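Local structure of sorbitol-6-phosphate dehydrogenase (Erwinia amylovora CFBP1430, 5O3Z) at residues D65-R77 / Q114-E126. The protein probably catalyses the NAD-dependent interconversion of sorbitol 6-phosphate and fructose 6-phosphate. Numbering follows the deposited sequence.
Sequences DATDEASVEALAR and QVNLVGYFLCSRE
Arg-125 NH2 donates to Glu-69 OE2 at 2.6 Å, meeting the anti side of OE2, which lies near the guanidinium plane. A water joins this OE2 to Arg-125 NH1, and Glu-73 OE2 makes a longer, oblique salt bridge to NH2. Leu-122 CD2 sits 3.5 Å above the plane of the Arg-125 guanidinium, toward its rim. Glu-126, bent at chi2 (-59°), sets OE1 3.5 Å from Glu-73 CG and OE2 2.9 Å from Arg-125 NE; with the bonds at NH2 and NH1, the NE bond would hold the guanidinium's rotation. Val-72 CG1 meets Cys-123 SG at 3.8 Å while its CG2 packs against Leu-122 CB, and Ala-76 CB abuts Glu-126 CB. The axes of 69-77 and 114-126 run in the same general direction, 33° apart, on one side of the parallel Rossmann-type sheet of the SDR fold; Cys-123 and Ala-66 touch Tyr-91 of strand 88-91. Gly-119 lets the backbones close in, its CA making a CH···O contact of 3.4 Å with Ala-66 O. Thr-67 CG2 rests on Gln-114 and Val-115, its OG1 turned back to Asp-65 OD1. Phe-104 O of the second subunit accepts from Arg-125 NH1; Asp-68, N-cap of helix 69-83, accepts at OD1 from Ser-71 N.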
loop_
_atom_site.group_PDB
_atom_site.type_symbol
_atom_site.label_atom_id
_atom_site.label_comp_id
_atom_site.label_asym_id
_atom_site.label_seq_id
_atom_site.Cartn_x
_atom_site.Cartn_y
_atom_site.Cartn_z
ATOM N N ASP A 65 25.706 22.080 4.629
ATOM C CA ASP A 65 25.052 21.525 5.782
ATOM C C ASP A 65 23.627 21.534 5.346
ATOM O O ASP A 65 22.992 22.623 5.302
ATOM C CB ASP A 65 25.269 22.430 7.023
ATOM C CG ASP A 65 24.426 22.000 8.223
ATOM O OD1 ASP A 65 23.779 20.930 8.200
ATOM O OD2 ASP A 65 24.434 22.711 9.227
ATOM N N ALA A 66 23.113 20.363 4.965
ATOM C CA ALA A 66 21.779 20.360 4.372
ATOM C C ALA A 66 20.692 20.760 5.402
ATOM O O ALA A 66 19.643 21.196 5.011
ATOM C CB ALA A 66 21.433 19.031 3.664
ATOM N N THR A 67 20.997 20.717 6.680
ATOM C CA THR A 67 20.037 21.060 7.732
ATOM C C THR A 67 19.952 22.567 7.945
ATOM O O THR A 67 19.050 23.039 8.637
ATOM C CB THR A 67 20.411 20.409 9.094
ATOM O OG1 THR A 67 21.576 21.023 9.611
ATOM C CG2 THR A 67 20.680 18.886 8.980
ATOM N N ASP A 68 20.846 23.336 7.308
ATOM C CA ASP A 68 20.907 24.823 7.473
ATOM C C ASP A 68 20.450 25.540 6.221
ATOM O O ASP A 68 21.051 25.376 5.187
ATOM C CB ASP A 68 22.345 25.202 7.874
ATOM C CG ASP A 68 22.559 26.726 8.014
ATOM O OD1 ASP A 68 22.710 27.452 6.995
ATOM O OD2 ASP A 68 22.626 27.172 9.170
ATOM N N GLU A 69 19.409 26.381 6.313
ATOM C CA GLU A 69 18.834 27.086 5.171
ATOM C C GLU A 69 19.800 28.039 4.420
ATOM O O GLU A 69 19.765 28.149 3.190
ATOM C CB GLU A 69 17.613 27.891 5.626
ATOM C CG GLU A 69 16.902 28.652 4.533
ATOM C CD GLU A 69 15.577 29.277 4.997
ATOM O OE1 GLU A 69 15.506 29.726 6.166
ATOM O OE2 GLU A 69 14.636 29.356 4.180
ATOM N N ALA A 70 20.662 28.720 5.171
ATOM C CA ALA A 70 21.625 29.651 4.549
ATOM C C ALA A 70 22.713 28.872 3.765
ATOM O O ALA A 70 23.138 29.270 2.721
ATOM C CB ALA A 70 22.280 30.487 5.639
ATOM N N SER A 71 23.182 27.786 4.334
ATOM C CA SER A 71 24.126 26.925 3.676
ATOM C C SER A 71 23.549 26.252 2.404
ATOM O O SER A 71 24.200 26.201 1.341
ATOM C CB SER A 71 24.648 25.919 4.710
ATOM O OG SER A 71 25.432 24.922 4.108
ATOM N N VAL A 72 22.284 25.797 2.443
ATOM C CA VAL A 72 21.647 25.281 1.202
ATOM C C VAL A 72 21.426 26.354 0.159
ATOM O O VAL A 72 21.667 26.144 -1.030
ATOM C CB VAL A 72 20.281 24.526 1.524
ATOM C CG1 VAL A 72 19.677 23.927 0.248
ATOM C CG2 VAL A 72 20.521 23.458 2.583
ATOM N N GLU A 73 20.948 27.528 0.566
ATOM C CA GLU A 73 20.673 28.546 -0.414
ATOM C C GLU A 73 21.976 28.995 -1.071
ATOM O O GLU A 73 21.980 29.263 -2.242
ATOM C CB GLU A 73 19.953 29.724 0.208
ATOM C CG GLU A 73 18.510 29.427 0.560
ATOM C CD GLU A 73 17.965 30.440 1.548
ATOM O OE1 GLU A 73 18.785 31.213 2.127
ATOM O OE2 GLU A 73 16.731 30.469 1.709
ATOM N N ALA A 74 23.089 28.961 -0.338
ATOM C CA ALA A 74 24.378 29.363 -0.931
ATOM C C ALA A 74 24.890 28.285 -1.880
ATOM O O ALA A 74 25.517 28.595 -2.920
ATOM C CB ALA A 74 25.433 29.690 0.140
ATOM N N LEU A 75 24.643 27.018 -1.534
ATOM C CA LEU A 75 25.044 25.902 -2.401
ATOM C C LEU A 75 24.400 26.021 -3.729
ATOM O O LEU A 75 25.062 25.906 -4.764
ATOM C CB LEU A 75 24.721 24.544 -1.767
ATOM C CG LEU A 75 24.997 23.273 -2.598
ATOM C CD1 LEU A 75 26.469 22.951 -2.586
ATOM C CD2 LEU A 75 24.148 22.117 -2.099
ATOM N N ALA A 76 23.104 26.354 -3.748
ATOM C CA ALA A 76 22.406 26.548 -5.000
ATOM C C ALA A 76 22.982 27.682 -5.794
ATOM O O ALA A 76 23.166 27.579 -7.020
ATOM C CB ALA A 76 20.942 26.769 -4.780
ATOM N N ARG A 77 23.266 28.798 -5.137
ATOM C CA ARG A 77 23.974 29.924 -5.862
ATOM C C ARG A 77 25.328 29.457 -6.443
ATOM O O ARG A 77 25.594 29.670 -7.603
ATOM C CB ARG A 77 24.146 31.172 -4.965
ATOM C CG ARG A 77 22.866 31.984 -4.884
ATOM C CD ARG A 77 22.991 33.342 -4.191
ATOM N NE ARG A 77 23.666 33.204 -2.902
ATOM C CZ ARG A 77 23.077 32.958 -1.726
ATOM N NH1 ARG A 77 21.740 32.820 -1.607
ATOM N NH2 ARG A 77 23.835 32.850 -0.640
ATOM N N GLN A 114 15.916 16.370 10.970
ATOM C CA GLN A 114 16.672 17.444 10.296
ATOM C C GLN A 114 17.419 16.879 9.059
ATOM O O GLN A 114 17.268 17.364 7.967
ATOM C CB GLN A 114 17.652 18.117 11.314
ATOM C CG GLN A 114 17.000 19.085 12.321
ATOM C CD GLN A 114 16.149 20.183 11.659
ATOM O OE1 GLN A 114 16.528 20.756 10.650
ATOM N NE2 GLN A 114 14.983 20.469 12.227
ATOM N N VAL A 115 18.183 15.833 9.277
ATOM C CA VAL A 115 19.069 15.242 8.280
ATOM C C VAL A 115 18.217 14.518 7.212
ATOM O O VAL A 115 18.404 14.750 6.022
ATOM C CB VAL A 115 20.104 14.316 8.938
ATOM C CG1 VAL A 115 20.972 13.619 7.889
ATOM C CG2 VAL A 115 21.024 15.119 9.860
ATOM N N ASN A 116 17.226 13.733 7.650
ATOM C CA ASN A 116 16.501 12.906 6.700
ATOM C C ASN A 116 15.395 13.578 5.989
ATOM O O ASN A 116 15.033 13.153 4.891
ATOM C CB ASN A 116 15.987 11.699 7.372
ATOM C CG ASN A 116 17.060 10.736 7.619
ATOM O OD1 ASN A 116 17.673 10.267 6.637
ATOM N ND2 ASN A 116 17.351 10.432 8.897
ATOM N N LEU A 117 14.852 14.641 6.589
ATOM C CA LEU A 117 13.659 15.234 6.099
ATOM C C LEU A 117 13.782 16.689 5.800
ATOM O O LEU A 117 13.478 17.079 4.707
ATOM C CB LEU A 117 12.487 14.950 7.072
ATOM C CG LEU A 117 11.039 15.213 6.698
ATOM C CD1 LEU A 117 10.743 14.604 5.328
ATOM C CD2 LEU A 117 10.182 14.574 7.802
ATOM N N VAL A 118 14.190 17.536 6.758
ATOM C CA VAL A 118 14.239 18.957 6.481
ATOM C C VAL A 118 15.322 19.276 5.393
ATOM O O VAL A 118 15.131 20.137 4.530
ATOM C CB VAL A 118 14.511 19.747 7.778
ATOM C CG1 VAL A 118 14.929 21.172 7.487
ATOM C CG2 VAL A 118 13.304 19.686 8.695
ATOM N N GLY A 119 16.425 18.560 5.430
ATOM C CA GLY A 119 17.446 18.700 4.395
ATOM C C GLY A 119 16.891 18.400 3.036
ATOM O O GLY A 119 17.209 19.079 2.065
ATOM N N TYR A 120 15.999 17.403 2.979
ATOM C CA TYR A 120 15.436 17.004 1.713
ATOM C C TYR A 120 14.514 18.066 1.213
ATOM O O TYR A 120 14.520 18.372 0.032
ATOM C CB TYR A 120 14.821 15.593 1.799
ATOM C CG TYR A 120 14.058 15.100 0.547
ATOM C CD1 TYR A 120 14.475 15.399 -0.743
ATOM C CD2 TYR A 120 12.998 14.212 0.674
ATOM C CE1 TYR A 120 13.784 14.934 -1.868
ATOM C CE2 TYR A 120 12.285 13.733 -0.433
ATOM C CZ TYR A 120 12.711 14.072 -1.701
ATOM O OH TYR A 120 12.074 13.611 -2.797
ATOM N N PHE A 121 13.729 18.671 2.114
ATOM C CA PHE A 121 12.832 19.774 1.782
ATOM C C PHE A 121 13.703 20.993 1.321
ATOM O O PHE A 121 13.482 21.540 0.273
ATOM C CB PHE A 121 11.946 20.072 3.029
ATOM C CG PHE A 121 11.339 21.410 3.054
ATOM C CD1 PHE A 121 10.197 21.679 2.386
ATOM C CD2 PHE A 121 11.977 22.451 3.741
ATOM C CE1 PHE A 121 9.643 22.949 2.403
ATOM C CE2 PHE A 121 11.449 23.705 3.784
ATOM C CZ PHE A 121 10.263 23.968 3.122
ATOM N N LEU A 122 14.733 21.359 2.079
ATOM C CA LEU A 122 15.496 22.536 1.636
ATOM C C LEU A 122 16.128 22.404 0.251
ATOM O O LEU A 122 15.927 23.296 -0.630
ATOM C CB LEU A 122 16.485 22.942 2.650
ATOM C CG LEU A 122 15.792 23.485 3.885
ATOM C CD1 LEU A 122 16.825 23.423 4.985
ATOM C CD2 LEU A 122 15.243 24.868 3.570
ATOM N N CYS A 123 16.829 21.306 0.051
ATOM C CA CYS A 123 17.421 20.954 -1.249
ATOM C C CYS A 123 16.451 20.860 -2.377
ATOM O O CYS A 123 16.717 21.398 -3.454
ATOM C CB CYS A 123 18.332 19.718 -1.138
ATOM S SG CYS A 123 19.716 20.110 -0.011
ATOM N N SER A 124 15.285 20.256 -2.177
ATOM C CA SER A 124 14.275 20.212 -3.233
ATOM C C SER A 124 13.719 21.608 -3.618
ATOM O O SER A 124 13.482 21.945 -4.834
ATOM C CB SER A 124 13.124 19.304 -2.738
ATOM O OG SER A 124 13.650 17.997 -2.585
ATOM N N ARG A 125 13.472 22.387 -2.573
ATOM C CA ARG A 125 13.005 23.758 -2.746
ATOM C C ARG A 125 13.930 24.565 -3.632
ATOM O O ARG A 125 13.480 25.176 -4.602
ATOM C CB ARG A 125 12.853 24.512 -1.405
ATOM C CG ARG A 125 12.095 25.838 -1.597
ATOM C CD ARG A 125 11.770 26.522 -0.295
ATOM N NE ARG A 125 12.981 27.032 0.351
ATOM C CZ ARG A 125 13.044 27.461 1.609
ATOM N NH1 ARG A 125 11.967 27.404 2.416
ATOM N NH2 ARG A 125 14.190 27.919 2.072
ATOM N N GLU A 126 15.192 24.617 -3.255
ATOM C CA GLU A 126 16.157 25.529 -3.906
ATOM C C GLU A 126 16.575 25.097 -5.290
ATOM O O GLU A 126 16.743 25.954 -6.187
ATOM C CB GLU A 126 17.401 25.760 -3.039
ATOM C CG GLU A 126 17.090 26.343 -1.666
ATOM C CD GLU A 126 16.375 27.696 -1.756
ATOM O OE1 GLU A 126 16.893 28.562 -2.473
ATOM O OE2 GLU A 126 15.290 27.910 -1.154
HETATM O O HOH W 1 12.250 29.676 4.671
#